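Local coordinates for transaminase (Bacillus megaterium, PDB 5G0A) that transfers amino groups between amines or amino acids and carbonyl compounds with S selectivity, using pyridoxal-5'-phosphate as cofactor, at the interface of chains A and B and the interface of chains A and C. Coordinates in Å, arbitrary orientation; residue numbers count along the deposited sequence, not the author numbering. Chains: chain A/B/C, Transaminase.

Contact 1: the interface of chains A and B. Residues chain A 36, 44, 58, 432; chain B 85-86, 89.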
loop_
_atom_site.group_PDB
_atom_site.type_symbol
_atom_site.label_atom_id
_atom_site.label_comp_id
_atom_site.label_asym_id
_atom_site.label_seq_id
_atom_site.Cartn_x
_atom_site.Cartn_y
_atom_site.Cartn_z
ATOM N N ILE A 36 -9.177 -2.152 41.453
ATOM C CA ILE A 36 -8.914 -0.866 42.069
ATOM C C ILE A 36 -10.260 -0.198 42.320
ATOM O O ILE A 36 -11.004 0.105 41.399
ATOM C CB ILE A 36 -8.026 0.035 41.174
ATOM C CG1 ILE A 36 -6.678 -0.638 40.865
ATOM C CG2 ILE A 36 -7.839 1.407 41.799
ATOM C CD1 ILE A 36 -5.804 -0.980 42.068
ATOM N N LEU A 44 -3.438 4.253 44.434
ATOM C CA LEU A 44 -4.560 3.394 44.038
ATOM C C LEU A 44 -4.984 2.601 45.265
ATOM O O LEU A 44 -4.133 2.121 45.999
ATOM C CB LEU A 44 -4.118 2.412 42.940
ATOM C CG LEU A 44 -3.217 2.923 41.804
ATOM C CD1 LEU A 44 -2.907 1.764 40.873
ATOM C CD2 LEU A 44 -3.861 4.057 41.002
ATOM N N GLN A 58 -0.148 5.634 36.243
ATOM C CA GLN A 58 -0.915 4.839 35.262
ATOM C C GLN A 58 -0.132 4.645 33.963
ATOM O O GLN A 58 0.637 3.680 33.833
ATOM C CB GLN A 58 -2.332 5.444 35.056
ATOM C CG GLN A 58 -3.163 5.264 36.325
ATOM C CD GLN A 58 -3.331 3.782 36.634
ATOM O OE1 GLN A 58 -3.990 3.065 35.891
ATOM N NE2 GLN A 58 -2.723 3.315 37.737
ATOM N N LEU A 432 4.344 0.546 43.165
ATOM C CA LEU A 432 4.317 0.157 41.752
ATOM C C LEU A 432 5.384 0.944 41.037
ATOM O O LEU A 432 5.271 2.161 40.875
ATOM C CB LEU A 432 2.942 0.462 41.130
ATOM C CG LEU A 432 1.768 -0.325 41.703
ATOM C CD1 LEU A 432 0.441 0.377 41.416
ATOM C CD2 LEU A 432 1.753 -1.746 41.137
ATOM N N VAL B 85 -7.969 4.672 36.059
ATOM C CA VAL B 85 -7.071 3.515 35.909
ATOM C C VAL B 85 -7.176 3.017 34.475
ATOM O O VAL B 85 -8.245 3.146 33.852
ATOM C CB VAL B 85 -7.358 2.349 36.901
ATOM C CG1 VAL B 85 -7.065 2.781 38.342
ATOM C CG2 VAL B 85 -8.768 1.791 36.733
ATOM N N TRP B 86 -6.078 2.461 33.961
ATOM C CA TRP B 86 -6.103 1.937 32.608
ATOM C C TRP B 86 -6.510 0.474 32.591
ATOM O O TRP B 86 -6.794 -0.118 33.647
ATOM C CB TRP B 86 -4.796 2.186 31.849
ATOM C CG TRP B 86 -3.570 1.387 32.229
ATOM C CD1 TRP B 86 -2.765 1.561 33.328
ATOM C CD2 TRP B 86 -2.970 0.348 31.455
ATOM N NE1 TRP B 86 -1.698 0.702 33.282
ATOM C CE2 TRP B 86 -1.806 -0.070 32.151
ATOM C CE3 TRP B 86 -3.304 -0.279 30.234
ATOM C CZ2 TRP B 86 -0.963 -1.076 31.670
ATOM C CZ3 TRP B 86 -2.465 -1.318 29.764
ATOM C CH2 TRP B 86 -1.309 -1.701 30.499
ATOM N N TYR B 89 -6.098 -2.696 34.906
ATOM C CA TYR B 89 -6.760 -2.731 36.214
ATOM C C TYR B 89 -8.251 -3.025 36.050
ATOM O O TYR B 89 -8.841 -2.690 35.024
ATOM C CB TYR B 89 -6.541 -1.402 36.960
ATOM C CG TYR B 89 -5.099 -1.190 37.390
ATOM C CD1 TYR B 89 -4.551 -1.923 38.447
ATOM C CD2 TYR B 89 -4.269 -0.274 36.718
ATOM C CE1 TYR B 89 -3.229 -1.751 38.831
ATOM C CE2 TYR B 89 -2.946 -0.073 37.107
ATOM C CZ TYR B 89 -2.426 -0.820 38.164
ATOM O OH TYR B 89 -1.108 -0.640 38.541
HETATM O O HOH W 1 0.629 1.302 34.877
#

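Contact 2: the interface of chains A and C. Residues chain A 225-226, 230; chain C 160, 162, 179, 191.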
loop_
_atom_site.group_PDB
_atom_site.type_symbol
_atom_site.label_atom_id
_atom_site.label_comp_id
_atom_site.label_asym_id
_atom_site.label_seq_id
_atom_site.Cartn_x
_atom_site.Cartn_y
_atom_site.Cartn_z
ATOM N N ASN A 225 16.723 10.871 -0.647
ATOM C CA ASN A 225 16.539 9.694 -1.501
ATOM C C ASN A 225 15.097 9.508 -1.977
ATOM O O ASN A 225 14.833 9.243 -3.150
ATOM C CB ASN A 225 17.007 8.438 -0.761
ATOM C CG ASN A 225 17.027 7.216 -1.659
ATOM O OD1 ASN A 225 16.019 6.524 -1.841
ATOM N ND2 ASN A 225 18.179 6.955 -2.243
ATOM N N TYR A 226 14.148 9.663 -1.056
ATOM C CA TYR A 226 12.747 9.516 -1.403
ATOM C C TYR A 226 12.193 10.749 -2.125
ATOM O O TYR A 226 11.149 10.699 -2.739
ATOM C CB TYR A 226 11.933 9.150 -0.142
ATOM C CG TYR A 226 11.923 7.652 0.066
ATOM C CD1 TYR A 226 12.946 7.021 0.779
ATOM C CD2 TYR A 226 10.903 6.868 -0.465
ATOM C CE1 TYR A 226 12.967 5.635 0.942
ATOM C CE2 TYR A 226 10.908 5.484 -0.299
ATOM C CZ TYR A 226 11.940 4.876 0.401
ATOM O OH TYR A 226 11.933 3.496 0.578
ATOM N N GLN A 230 8.198 14.842 -1.666
ATOM C CA GLN A 230 7.128 13.909 -1.326
ATOM C C GLN A 230 7.037 13.588 0.173
ATOM O O GLN A 230 6.212 12.771 0.578
ATOM C CB GLN A 230 7.141 12.665 -2.244
ATOM C CG GLN A 230 8.017 11.511 -1.842
ATOM C CD GLN A 230 7.608 10.222 -2.569
ATOM O OE1 GLN A 230 6.418 10.016 -2.892
ATOM N NE2 GLN A 230 8.581 9.361 -2.839
ATOM N N ARG C 160 16.382 2.001 -5.176
ATOM C CA ARG C 160 16.400 3.216 -4.380
ATOM C C ARG C 160 17.469 4.141 -4.922
ATOM O O ARG C 160 18.257 4.719 -4.179
ATOM C CB ARG C 160 16.631 2.914 -2.896
ATOM C CG ARG C 160 15.552 2.036 -2.250
ATOM C CD ARG C 160 14.147 2.625 -2.400
ATOM N NE ARG C 160 14.162 4.098 -2.353
ATOM C CZ ARG C 160 13.199 4.887 -2.832
ATOM N NH1 ARG C 160 12.097 4.378 -3.377
ATOM N NH2 ARG C 160 13.344 6.207 -2.767
ATOM N N ARG C 162 17.513 7.426 -6.827
ATOM C CA ARG C 162 16.537 8.490 -7.071
ATOM C C ARG C 162 16.401 8.888 -8.543
ATOM O O ARG C 162 15.297 9.131 -9.035
ATOM C CB ARG C 162 16.899 9.703 -6.202
ATOM C CG ARG C 162 15.929 10.853 -6.325
ATOM C CD ARG C 162 16.427 12.032 -5.509
ATOM N NE ARG C 162 15.416 13.085 -5.449
ATOM C CZ ARG C 162 15.675 14.339 -5.094
ATOM N NH1 ARG C 162 16.919 14.695 -4.786
ATOM N NH2 ARG C 162 14.700 15.240 -5.060
ATOM N N GLN C 179 7.243 12.197 -9.573
ATOM C CA GLN C 179 7.381 10.747 -9.433
ATOM C C GLN C 179 6.081 10.117 -9.938
ATOM O O GLN C 179 5.043 10.795 -10.045
ATOM C CB GLN C 179 7.667 10.403 -7.958
ATOM C CG GLN C 179 8.921 11.111 -7.424
ATOM C CD GLN C 179 9.323 10.668 -6.030
ATOM O OE1 GLN C 179 9.234 9.491 -5.698
ATOM N NE2 GLN C 179 9.779 11.610 -5.212
ATOM N N MET C 191 14.185 0.141 3.127
ATOM C CA MET C 191 15.454 0.602 2.588
ATOM C C MET C 191 16.487 0.616 3.711
ATOM O O MET C 191 16.381 1.412 4.668
ATOM C CB MET C 191 15.353 1.981 1.915
ATOM C CG MET C 191 16.704 2.490 1.385
ATOM S SD MET C 191 16.601 4.115 0.591
ATOM C CE MET C 191 16.540 5.215 2.012
HETATM O O HOH W 2 12.221 2.375 3.198
#

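Contact 1: the interface of chains A and B
A loop segment of chain B carrying B:Val85, B:Trp86 and B:Tyr89 packs against helix 57-60, strands 43-45 and 431-432 and the loop residue A:Ile36 of chain A. The patch belongs to the two-fold A-B interface, which may be the dimer typical of class-III aminotransferases, whose active sites lie near the subunit boundary. It illustrates how an aromatic side chain inserted among aliphatic ones can lie beside a separate polar link between two chains. With CG anti to its own carbonyl carbon (chi1 -69°), the ring of B:Tyr89 is directed into the aliphatic cluster of chain A. A:Ile36 meets it obliquely, its CG1 branch 3.5 Å from CD1 of B:Tyr89. A:Leu44 comes in at about a right angle and offers its CD1 to the phenol carbon CZ of B:Tyr89 at 3.8 Å. A:Leu432 points back towards the ring, its methyl CD1 3.4 Å from the hydroxyl OH of B:Tyr89. Replacing B:Tyr89 by an alanine is likely to leave the methyls of A:Leu44 and A:Leu432 without their cross-chain partner and to open a gap beside A:Ile36. The amide of A:Gln58 sits by the CD2-CE2 side of the ring, the planes 44° apart. Its OE1 accepts a hydrogen bond of 2.9 Å from the backbone N of B:Trp86, in the carbonyl plane. Water 1 adds a second bridge, 2.9 Å from the indole NE1 of B:Trp86 and 2.6 Å from the backbone O of A:Gln58.

Contact 2: the interface of chains A and C
C:Arg160 and A:Tyr226 bury the largest areas in this patch, 68 and 62 Å², and they meet face to face. The guanidinium group lies almost parallel to the phenol ring, the planes 8° apart, with NH2 of C:Arg160 over the middle of the ring, 3.3 Å from the centroid of A:Tyr226, in a cation-pi contact. Bends at chi2 and chi3 (-56° and -34°) fold the arginine chain so that its flat end can lie along the ring. The same group also binds side-on to A:Asn225, the neighbouring residue at the end of helix 214-226. Both NE, at 3.1 Å, and NH2, at 2.8 Å, of C:Arg160 donate to the side-chain oxygen OD1 of A:Asn225, which lies close to the guanidinium plane. This double grip on one oxygen should restrict rotation of the guanidinium while the ring supports its face. The asparagine amide replies through ND2, which donates a nearly straight bond of 3.0 Å to the backbone O of C:Arg160, approaching from above that carbonyl's plane. C:Met191 lies alongside A:Asn225 and A:Tyr226, its methyl CE 3.8 Å from CE1 of A:Tyr226, and water 2 links its backbone N to the phenol OH. Farther along, the backbone O of A:Tyr226 accepts from NE2 of C:Gln179 at 3.0 Å and from NE2 of A:Gln230 within its own chain, so one carbonyl is shared by two amides. Arginine, tyrosine and asparagine thus form a cross-chain motif that, with its two-fold twin, joins chain A to chain C in the deposited tetramer.

About 45 Å separates the centres of contact 1 and contact 2, and they have no residues or secondary-structure elements in common. Chain A takes part in both, using different surfaces to meet chain B and chain C. Each interface is two-fold symmetric and therefore repeats its contact with the chains exchanged. Neither patch touches the other, so chain A can hold both partners at once. Class-III aminotransferases commonly work as dimers or as dimers of dimers, so two separate interfaces on one chain suit the deposited assembly of four, though the crystal alone does not show which of these pairings persists in solution.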